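Long-range contact in binary enterotoxin of Clostridium perfringens component a (Clostridium perfringens, PDB 5H04), which binds NAD(+) and NADH as the ADP-ribosylating component of a binary enterotoxin and probably transfers ADP-ribose to actin, as related clostridial toxins do: residues L212-D217 with T341-N346. Numbering follows the deposited sequence.
Sequences LNFEND and TTVLSN. With NAI (1,4-dihydronicotinamide adenine dinucleotide), chain B.
With CG set opposite the carbonyl carbon in both Asn216 (chi1 -63°) and Asn346 (chi1 -48°), the carboxamide of Asn216, at the i+2 position of the type II' beta turn Phe214 to Asp217, meets that of Asn346. This turn lies in the loop joining the first five-stranded sheet of the ADP-ribosyltransferase fold to helix 218-234, and it packs on the segment that leaves strand 339-342 beside the NADH site. Asn216 ND2 donates to Asn346 OD1 at 2.6 Å. The two amide planes are nearly perpendicular; the acceptor lies close to the amide plane of Asn216, and the donor sits 62° above the carbonyl plane of Asn346. Asn216 ND2 and Ser345 OG are also both hydrogen-bonded to the carbonyl of Lys58, which brings a third part of the chain into the junction.

At the turn's first corner (i+1), Glu215 O receives Ser345 N at 2.8 Å and takes a CA-H...O contact from Leu344 CA at 3.1 Å. Leu344 CD2 comes to 3.5 Å from Glu215 O, across its carbonyl plane from Ser345 N. The carboxylate of Glu215 leads elsewhere, to a salt bridge with Lys58. On the apolar side, the ring of Phe214 offers its edge to Val343, CD2 to CB 4.0 Å, while Ala221 of helix 218-234 touches both side chains.

Thr342 OG1 accepts from Leu344 N in an ST turn that shapes the exit from strand 339-342. Two links lead to the pocket: Thr342 CG2 lies 3.9 Å from C4N of the dihydronicotinamide, and Ser345 O accepts from Arg298, an NADH-binding residue. Two waters complete the interface. One links Asn216 O with Asn346 ND2; the other accepts from Phe214 N and donates to Val343 O, both at 2.7 Å.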
ATOM      1  N   LEU A 212       7.170   6.418  -3.152  1.00 20.42           N
ATOM      2  CA  LEU A 212       8.224   6.239  -2.163  1.00 22.02           C
ATOM      3  C   LEU A 212       7.662   5.506  -0.949  1.00 18.25           C
ATOM      4  O   LEU A 212       6.709   5.969  -0.313  1.00 20.67           O
ATOM      5  CB  LEU A 212       8.806   7.591  -1.761  1.00 23.84           C
ATOM      6  CG  LEU A 212      10.006   7.584  -0.823  1.00 23.34           C
ATOM      7  CD1 LEU A 212      11.168   6.830  -1.443  1.00 22.41           C
ATOM      8  CD2 LEU A 212      10.402   9.027  -0.509  1.00 26.73           C
ATOM      9  N   ASN A 213       8.254   4.352  -0.635  1.00 22.99           N
ATOM     10  CA  ASN A 213       7.692   3.438   0.353  1.00 22.27           C
ATOM     11  C   ASN A 213       8.850   2.546   0.802  1.00 24.08           C
ATOM     12  O   ASN A 213       9.226   1.620   0.085  1.00 23.44           O
ATOM     13  CB  ASN A 213       6.551   2.630  -0.261  1.00 22.97           C
ATOM     14  CG  ASN A 213       5.903   1.684   0.723  1.00 19.53           C
ATOM     15  OD1 ASN A 213       6.300   1.613   1.875  1.00 21.19           O
ATOM     16  ND2 ASN A 213       4.889   0.946   0.268  1.00 19.03           N
ATOM     17  N   PHE A 214       9.430   2.854   1.964  1.00 18.52           N
ATOM     18  CA  PHE A 214      10.643   2.157   2.377  1.00 22.59           C
ATOM     19  C   PHE A 214      10.401   0.740   2.885  1.00 26.43           C
ATOM     20  O   PHE A 214      11.333  -0.071   2.860  1.00 24.73           O
ATOM     21  CB  PHE A 214      11.367   2.988   3.431  1.00 23.20           C
ATOM     22  CG  PHE A 214      11.834   4.294   2.903  1.00 25.31           C
ATOM     23  CD1 PHE A 214      12.717   4.333   1.832  1.00 27.49           C
ATOM     24  CD2 PHE A 214      11.364   5.479   3.424  1.00 24.19           C
ATOM     25  CE1 PHE A 214      13.148   5.542   1.314  1.00 34.70           C
ATOM     26  CE2 PHE A 214      11.797   6.699   2.910  1.00 24.07           C
ATOM     27  CZ  PHE A 214      12.682   6.725   1.848  1.00 26.99           C
ATOM     28  N   GLU A 215       9.176   0.416   3.313  1.00 21.58           N
ATOM     29  CA  GLU A 215       8.860  -0.897   3.887  1.00 17.73           C
ATOM     30  C   GLU A 215       9.886  -1.303   4.944  1.00 27.33           C
ATOM     31  O   GLU A 215       9.831  -0.787   6.060  1.00 25.40           O
ATOM     32  CB  GLU A 215       8.719  -1.958   2.779  1.00 22.73           C
ATOM     33  CG  GLU A 215       7.468  -1.712   1.931  1.00 20.70           C
ATOM     34  CD  GLU A 215       7.052  -2.893   1.056  1.00 28.01           C
ATOM     35  OE1 GLU A 215       7.851  -3.839   0.882  1.00 31.51           O
ATOM     36  OE2 GLU A 215       5.906  -2.870   0.552  1.00 25.18           O
ATOM     37  N   ASN A 216      10.815  -2.216   4.629  1.00 24.01           N
ATOM     38  CA  ASN A 216      11.787  -2.690   5.606  1.00 24.17           C
ATOM     39  C   ASN A 216      13.181  -2.087   5.432  1.00 27.62           C
ATOM     40  O   ASN A 216      14.099  -2.453   6.184  1.00 26.11           O
ATOM     41  CB  ASN A 216      11.895  -4.223   5.547  1.00 24.22           C
ATOM     42  CG  ASN A 216      10.587  -4.931   5.911  1.00 33.32           C
ATOM     43  OD1 ASN A 216      10.233  -5.934   5.299  1.00 34.68           O
ATOM     44  ND2 ASN A 216       9.875  -4.412   6.910  1.00 25.06           N
ATOM     45  N   ASP A 217      13.359  -1.174   4.475  1.00 29.41           N
ATOM     46  CA  ASP A 217      14.674  -0.678   4.058  1.00 27.84           C
ATOM     47  C   ASP A 217      15.127   0.423   5.013  1.00 26.19           C
ATOM     48  O   ASP A 217      14.956   1.614   4.754  1.00 27.43           O
ATOM     49  CB  ASP A 217      14.603  -0.190   2.615  1.00 27.82           C
ATOM     50  CG  ASP A 217      15.946   0.265   2.064  1.00 29.60           C
ATOM     51  OD1 ASP A 217      16.919   0.375   2.835  1.00 32.46           O
ATOM     52  OD2 ASP A 217      16.010   0.547   0.843  1.00 26.44           O
ATOM     53  N   THR A 341       3.567   8.181  13.207  1.00 19.44           N
ATOM     54  CA  THR A 341       3.740   7.165  12.176  1.00 20.57           C
ATOM     55  C   THR A 341       5.221   6.822  12.066  1.00 23.55           C
ATOM     56  O   THR A 341       6.079   7.461  12.677  1.00 18.76           O
ATOM     57  CB  THR A 341       3.212   7.619  10.800  1.00 18.70           C
ATOM     58  OG1 THR A 341       4.111   8.591  10.239  1.00 16.48           O
ATOM     59  CG2 THR A 341       1.822   8.222  10.921  1.00 18.78           C
ATOM     60  N   THR A 342       5.517   5.785  11.289  1.00 18.24           N
ATOM     61  CA  THR A 342       6.888   5.383  11.022  1.00 18.05           C
ATOM     62  C   THR A 342       6.995   5.073   9.541  1.00 21.72           C
ATOM     63  O   THR A 342       6.047   4.564   8.933  1.00 23.15           O
ATOM     64  CB  THR A 342       7.313   4.168  11.872  1.00 23.00           C
ATOM     65  OG1 THR A 342       8.592   3.689  11.426  1.00 28.40           O
ATOM     66  CG2 THR A 342       6.314   3.049  11.726  1.00 21.44           C
ATOM     67  N   VAL A 343       8.156   5.383   8.952  1.00 18.77           N
ATOM     68  CA  VAL A 343       8.321   5.087   7.527  1.00 17.97           C
ATOM     69  C   VAL A 343       8.596   3.616   7.249  1.00 20.72           C
ATOM     70  O   VAL A 343       8.616   3.216   6.078  1.00 22.09           O
ATOM     71  CB  VAL A 343       9.428   5.956   6.902  1.00 25.91           C
ATOM     72  CG1 VAL A 343       9.047   7.430   6.989  1.00 25.09           C
ATOM     73  CG2 VAL A 343      10.756   5.719   7.591  1.00 21.10           C
ATOM     74  N   LEU A 344       8.795   2.795   8.286  1.00 20.71           N
ATOM     75  CA  LEU A 344       9.033   1.365   8.126  1.00 19.46           C
ATOM     76  C   LEU A 344       7.753   0.583   8.378  1.00 22.11           C
ATOM     77  O   LEU A 344       6.964   0.940   9.257  1.00 22.38           O
ATOM     78  CB  LEU A 344      10.109   0.869   9.093  1.00 23.07           C
ATOM     79  CG  LEU A 344      11.456   1.577   8.985  1.00 25.55           C
ATOM     80  CD1 LEU A 344      12.418   0.978   9.995  1.00 31.59           C
ATOM     81  CD2 LEU A 344      11.995   1.454   7.572  1.00 30.11           C
ATOM     82  N   SER A 345       7.577  -0.517   7.635  1.00 18.86           N
ATOM     83  CA  SER A 345       6.415  -1.379   7.821  1.00 22.47           C
ATOM     84  C   SER A 345       6.595  -2.408   8.930  1.00 20.43           C
ATOM     85  O   SER A 345       5.614  -3.065   9.283  1.00 23.03           O
ATOM     86  CB  SER A 345       6.078  -2.104   6.513  1.00 19.48           C
ATOM     87  OG  SER A 345       7.201  -2.821   6.022  1.00 21.36           O
ATOM     88  N   ASN A 346       7.808  -2.569   9.479  1.00 24.95           N
ATOM     89  CA  ASN A 346       8.058  -3.570  10.515  1.00 23.14           C
ATOM     90  C   ASN A 346       7.091  -3.397  11.679  1.00 24.82           C
ATOM     91  O   ASN A 346       6.756  -2.274  12.057  1.00 25.66           O
ATOM     92  CB  ASN A 346       9.499  -3.460  11.040  1.00 30.57           C
ATOM     93  CG  ASN A 346      10.551  -3.387   9.932  1.00 36.55           C
ATOM     94  OD1 ASN A 346      10.322  -2.825   8.859  1.00 36.94           O
ATOM     95  ND2 ASN A 346      11.732  -3.926  10.217  1.00 38.82           N
TER
HETATM   96  PA  NAI B 501      -0.720   7.544  20.790  1.00 27.24           P
HETATM   97  O1A NAI B 501      -0.919   8.790  21.708  1.00 24.92           O
HETATM   98  O2A NAI B 501      -1.048   7.856  19.320  1.00 25.39           O
HETATM   99  O5B NAI B 501      -1.697   6.332  21.252  1.00 29.32           O
HETATM  100  C5B NAI B 501      -1.724   5.831  22.577  1.00 31.04           C
HETATM  101  C4B NAI B 501      -3.155   5.244  22.791  1.00 30.18           C
HETATM  102  O4B NAI B 501      -4.198   6.349  22.447  1.00 27.07           O
HETATM  103  C3B NAI B 501      -3.382   4.273  21.997  1.00 30.65           C
HETATM  104  O3B NAI B 501      -4.190   3.245  22.632  1.00 27.07           O
HETATM  105  C2B NAI B 501      -4.273   4.886  20.748  1.00 23.43           C
HETATM  106  O2B NAI B 501      -5.028   3.801  20.136  1.00 27.43           O
HETATM  107  C1B NAI B 501      -5.007   5.797  21.251  1.00 31.38           C
HETATM  108  N9A NAI B 501      -5.190   6.910  20.309  1.00 28.62           N
HETATM  109  C8A NAI B 501      -4.235   7.657  19.703  1.00 27.37           C
HETATM  110  N7A NAI B 501      -4.892   8.567  18.906  1.00 33.14           N
HETATM  111  C5A NAI B 501      -6.247   8.360  19.043  1.00 30.04           C
HETATM  112  C6A NAI B 501      -7.326   8.994  18.469  1.00 33.03           C
HETATM  113  N6A NAI B 501      -7.463  10.064  17.547  1.00 31.46           N
HETATM  114  N1A NAI B 501      -8.580   8.585  18.773  1.00 29.54           N
HETATM  115  C2A NAI B 501      -8.771   7.547  19.641  1.00 32.74           C
HETATM  116  N3A NAI B 501      -7.697   6.916  20.228  1.00 29.24           N
HETATM  117  C4A NAI B 501      -6.443   7.331  19.921  1.00 32.70           C
HETATM  118  O3  NAI B 501       0.778   6.999  20.932  1.00 21.99           O
HETATM  119  PN  NAI B 501       1.310   5.540  20.527  1.00 28.45           P
HETATM  120  O1N NAI B 501       0.805   5.076  19.220  1.00 29.53           O
HETATM  121  O2N NAI B 501       0.939   4.471  21.575  1.00 26.50           O
HETATM  122  O5D NAI B 501       2.898   5.720  20.398  1.00 34.50           O
HETATM  123  C5D NAI B 501       3.663   5.909  21.530  1.00 31.08           C
HETATM  124  C4D NAI B 501       5.026   6.246  21.152  1.00 32.92           C
HETATM  125  O4D NAI B 501       5.481   5.396  20.232  1.00 29.58           O
HETATM  126  C3D NAI B 501       5.105   7.769  20.498  1.00 36.87           C
HETATM  127  O3D NAI B 501       6.402   8.384  20.951  1.00 29.69           O
HETATM  128  C2D NAI B 501       5.089   7.593  19.274  1.00 32.70           C
HETATM  129  O2D NAI B 501       5.707   8.705  18.510  1.00 35.31           O
HETATM  130  C1D NAI B 501       5.923   6.219  19.078  1.00 30.86           C
HETATM  131  N1N NAI B 501       5.664   5.611  17.937  1.00 33.48           N
HETATM  132  C2N NAI B 501       4.357   5.102  17.622  1.00 25.91           C
HETATM  133  C3N NAI B 501       4.133   4.349  16.312  1.00 26.93           C
HETATM  134  C7N NAI B 501       2.924   3.514  16.084  1.00 30.92           C
HETATM  135  O7N NAI B 501       2.906   2.794  15.066  1.00 26.27           O
HETATM  136  N7N NAI B 501       1.844   3.529  16.980  1.00 25.07           N
HETATM  137  C4N NAI B 501       5.143   4.466  15.169  1.00 32.67           C
HETATM  138  C5N NAI B 501       6.559   4.659  15.702  1.00 36.94           C
HETATM  139  C6N NAI B 501       6.744   5.440  16.997  1.00 32.63           C
HETATM  140  O   HOH W   1       8.079   4.457   3.729  1.00 20.74           O
HETATM  141  O   HOH W   2      14.133  -3.649   8.545  1.00 31.30           O